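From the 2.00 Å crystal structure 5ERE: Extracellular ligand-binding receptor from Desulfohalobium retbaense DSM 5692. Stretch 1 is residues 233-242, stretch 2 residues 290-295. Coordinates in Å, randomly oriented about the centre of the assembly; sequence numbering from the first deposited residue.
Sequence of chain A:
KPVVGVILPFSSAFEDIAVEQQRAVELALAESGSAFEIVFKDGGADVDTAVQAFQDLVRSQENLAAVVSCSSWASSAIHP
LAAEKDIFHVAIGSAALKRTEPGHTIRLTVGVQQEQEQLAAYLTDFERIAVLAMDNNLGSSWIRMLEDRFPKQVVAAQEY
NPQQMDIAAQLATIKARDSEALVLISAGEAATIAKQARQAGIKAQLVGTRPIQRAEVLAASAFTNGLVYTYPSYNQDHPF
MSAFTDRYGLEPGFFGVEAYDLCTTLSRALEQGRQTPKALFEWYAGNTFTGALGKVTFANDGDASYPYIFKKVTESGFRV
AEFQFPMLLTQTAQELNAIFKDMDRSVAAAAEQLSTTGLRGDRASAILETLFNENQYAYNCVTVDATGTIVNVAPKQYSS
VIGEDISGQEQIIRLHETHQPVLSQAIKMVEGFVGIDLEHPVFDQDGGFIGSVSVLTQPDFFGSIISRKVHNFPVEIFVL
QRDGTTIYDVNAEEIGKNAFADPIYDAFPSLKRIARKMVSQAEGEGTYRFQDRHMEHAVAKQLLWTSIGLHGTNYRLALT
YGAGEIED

Stretch 1, residues 233-242: SYNQDHPFMS
Stretch 2 290-295: TGALGK

Contact between residues 233-242 and a tight turn at 290-295 of the same chain, Extracellular ligand-binding receptor from Desulfohalobium retbaense; touching residues are at least 51 positions apart in sequence, and 269 Å² is buried, both sides summed. Stretch 1 runs as loop or turn from Ser-233 and then enters a helix that continues beyond Ser-242. Stretch 2 arrives as a strand at Thr-290 and Gly-291, makes a type I beta turn from Gly-291 to Gly-294, and turns a corner at Lys-295. The turn is closed by two backbone hydrogen bonds, Gly-294 N to Gly-291 O (2.9 Å) and Gly-291 N to Gly-294 O (3.1 Å); its corners, Ala-292 and Leu-293, have phi/psi of -66/-29° and -81/1°. The register is set by two CA-CA pairs, Tyr-234 with Gly-294 at 5.2 Å and His-238 with Ala-292 at 5.7 Å, so the chains run in opposite senses here.

Ala-292 covers the most surface and is the hub. Its CA-to-CB bond points sideways, yet the small methyl lies over the face of the His-238 ring, Ala-292 CB standing 3.9 Å from the centroid of the His-238 ring and 11° off the ring normal, a CH-pi contact. The same methyl meets the selenomethionine Met-241, whose CE comes within 3.9 Å of Ala-292 CB, and Phe-240, whose CB is 4.4 Å from Ala-292 CB. The CA-to-CB bond of Met-241 (chi1 and chi2 both m, chi3 128°) points sideways, but the end of the side chain comes nearer.

The CA-to-CB bond of His-238 points toward the turn, with chi1 t (-167°) and chi2 -83°. His-238 CD2 lies 3.6 Å from Ala-292 CA and 3.7 Å from Gly-291 C, so the ring packs along backbone as well as methyl. The same ring caps the helix: His-238 ND1 accepts from Phe-240 N at 3.1 Å, with an N-H...acceptor angle of 167°, so one ring both caps the helix and packs on Ala-292. Met-241 N also donates to His-238 O (3.1 Å).

Tyr-234, chi1 p (61°) and chi2 78°, points its CA-to-CB bond toward the turn, but the end of the side chain leads away. Tyr-234 CB therefore makes that residue's closest approaches, 3.5 Å to Ala-292 O and 3.7 Å to Leu-293 C. The CA-to-CB bond of Leu-293 (chi1 m, chi2 t) points away, although Leu-293 CD2 still reaches 4.2 Å from Tyr-234 CD2. Gly-294 has phi/psi of 92/-155°, where a CB would be jammed against the preceding carbonyl O; the conformation calls for glycine.

No direct hydrogen bond crosses the interface. The O of water 1 lies 3.0 Å from Asn-235 O and 2.7 Å from Ala-292 O, within hydrogen-bonding reach of both as donor, though more acceptors are in reach than it has protons. Asn-235 (chi1 p, chi2 43°) bonds within its own loop, Asn-235 OD1 accepting from Asp-237 N at 3.0 Å.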

# COMPACT_ATOMS: atom_id res chain seq x y z
N SER A 233 -11.17 0.33 1.94
CA SER A 233 -11.71 1.67 2.17
C SER A 233 -13.08 1.98 1.54
O SER A 233 -13.38 3.15 1.35
CB SER A 233 -10.74 2.72 1.66
OG SER A 233 -10.78 2.80 0.27
N TYR A 234 -13.92 0.98 1.26
CA TYR A 234 -15.22 1.27 0.61
C TYR A 234 -16.08 2.13 1.53
O TYR A 234 -16.02 1.98 2.76
CB TYR A 234 -15.95 -0.03 0.27
CG TYR A 234 -16.27 -0.90 1.46
CD1 TYR A 234 -17.35 -0.61 2.30
CD2 TYR A 234 -15.51 -2.03 1.75
CE1 TYR A 234 -17.63 -1.41 3.41
CE2 TYR A 234 -15.80 -2.83 2.84
CZ TYR A 234 -16.84 -2.52 3.67
OH TYR A 234 -17.08 -3.34 4.76
N ASN A 235 -16.90 3.02 0.98
CA ASN A 235 -17.81 3.79 1.83
C ASN A 235 -19.15 3.10 2.07
O ASN A 235 -19.49 2.12 1.41
CB ASN A 235 -18.06 5.18 1.25
CG ASN A 235 -18.69 5.14 -0.11
OD1 ASN A 235 -19.60 4.37 -0.37
ND2 ASN A 235 -18.20 6.00 -0.99
N GLN A 236 -19.93 3.67 2.97
CA GLN A 236 -21.23 3.12 3.35
C GLN A 236 -22.36 3.53 2.43
O GLN A 236 -23.50 3.21 2.69
CB GLN A 236 -21.57 3.55 4.77
CG GLN A 236 -20.47 3.24 5.77
CD GLN A 236 -20.05 1.79 5.75
OE1 GLN A 236 -20.89 0.90 5.55
NE2 GLN A 236 -18.75 1.53 5.94
N ASP A 237 -22.06 4.23 1.35
CA ASP A 237 -23.14 4.83 0.59
C ASP A 237 -23.81 3.88 -0.39
O ASP A 237 -24.84 4.20 -0.96
CB ASP A 237 -22.63 6.06 -0.15
CG ASP A 237 -22.28 7.20 0.81
OD1 ASP A 237 -22.73 7.15 1.98
OD2 ASP A 237 -21.55 8.13 0.40
N HIS A 238 -23.25 2.69 -0.55
CA HIS A 238 -23.82 1.77 -1.52
C HIS A 238 -25.15 1.22 -1.01
O HIS A 238 -25.26 0.90 0.17
CB HIS A 238 -22.84 0.62 -1.80
CG HIS A 238 -23.20 -0.19 -3.00
ND1 HIS A 238 -24.14 -1.20 -2.95
CD2 HIS A 238 -22.77 -0.13 -4.28
CE1 HIS A 238 -24.27 -1.73 -4.16
NE2 HIS A 238 -23.45 -1.10 -4.98
N PRO A 239 -26.17 1.11 -1.88
CA PRO A 239 -27.49 0.58 -1.51
C PRO A 239 -27.53 -0.79 -0.84
O PRO A 239 -28.52 -1.10 -0.19
CB PRO A 239 -28.22 0.51 -2.85
CG PRO A 239 -27.59 1.55 -3.67
CD PRO A 239 -26.16 1.52 -3.30
N PHE A 240 -26.51 -1.62 -1.05
CA PHE A 240 -26.42 -2.92 -0.41
C PHE A 240 -26.34 -2.81 1.11
O PHE A 240 -26.98 -3.58 1.79
CB PHE A 240 -25.19 -3.69 -0.90
CG PHE A 240 -24.90 -4.94 -0.10
CD1 PHE A 240 -25.69 -6.07 -0.23
CD2 PHE A 240 -23.87 -4.97 0.79
CE1 PHE A 240 -25.42 -7.22 0.51
CE2 PHE A 240 -23.59 -6.11 1.52
CZ PHE A 240 -24.37 -7.23 1.37
N MSE A 241 -25.55 -1.87 1.63
CA MSE A 241 -25.39 -1.66 3.09
C MSE A 241 -26.75 -1.55 3.76
O MSE A 241 -27.09 -2.31 4.66
CB MSE A 241 -24.62 -0.36 3.40
CG MSE A 241 -23.38 -0.14 2.65
SE MSE A 241 -22.17 -1.56 3.02
CE MSE A 241 -21.90 -1.86 1.14
N SER A 242 -27.53 -0.60 3.27
CA SER A 242 -28.87 -0.33 3.76
C SER A 242 -29.88 -1.43 3.52
O SER A 242 -30.70 -1.71 4.40
CB SER A 242 -29.38 0.96 3.13
OG SER A 242 -30.69 1.23 3.59
N THR A 290 -17.11 -1.71 -10.52
CA THR A 290 -17.47 -0.79 -9.47
C THR A 290 -18.73 -1.34 -8.84
O THR A 290 -19.63 -1.79 -9.51
CB THR A 290 -17.65 0.63 -10.02
OG1 THR A 290 -16.37 1.11 -10.46
CG2 THR A 290 -18.18 1.56 -8.95
N GLY A 291 -18.72 -1.39 -7.52
CA GLY A 291 -19.76 -2.10 -6.80
C GLY A 291 -19.64 -1.77 -5.32
O GLY A 291 -19.11 -0.73 -4.95
N ALA A 292 -20.14 -2.66 -4.48
CA ALA A 292 -20.23 -2.37 -3.07
C ALA A 292 -18.85 -2.23 -2.44
O ALA A 292 -18.69 -1.44 -1.48
CB ALA A 292 -21.05 -3.43 -2.36
N LEU A 293 -17.85 -2.93 -3.00
CA LEU A 293 -16.47 -2.83 -2.51
C LEU A 293 -15.76 -1.62 -3.06
O LEU A 293 -14.57 -1.46 -2.85
CB LEU A 293 -15.64 -4.04 -2.92
CG LEU A 293 -15.81 -5.39 -2.27
CD1 LEU A 293 -15.11 -6.48 -3.19
CD2 LEU A 293 -15.14 -5.32 -0.90
N GLY A 294 -16.46 -0.83 -3.86
CA GLY A 294 -15.84 0.30 -4.50
C GLY A 294 -15.31 -0.12 -5.86
O GLY A 294 -15.82 -1.05 -6.46
N LYS A 295 -14.30 0.60 -6.34
CA LYS A 295 -13.66 0.28 -7.61
C LYS A 295 -12.67 -0.86 -7.40
O LYS A 295 -11.70 -0.71 -6.64
CB LYS A 295 -12.96 1.51 -8.16
CG LYS A 295 -12.32 1.28 -9.52
CD LYS A 295 -11.69 2.55 -10.06
CE LYS A 295 -10.83 2.24 -11.25
NZ LYS A 295 -9.84 3.32 -11.41
O HOH W 1 -19.43 1.13 -1.39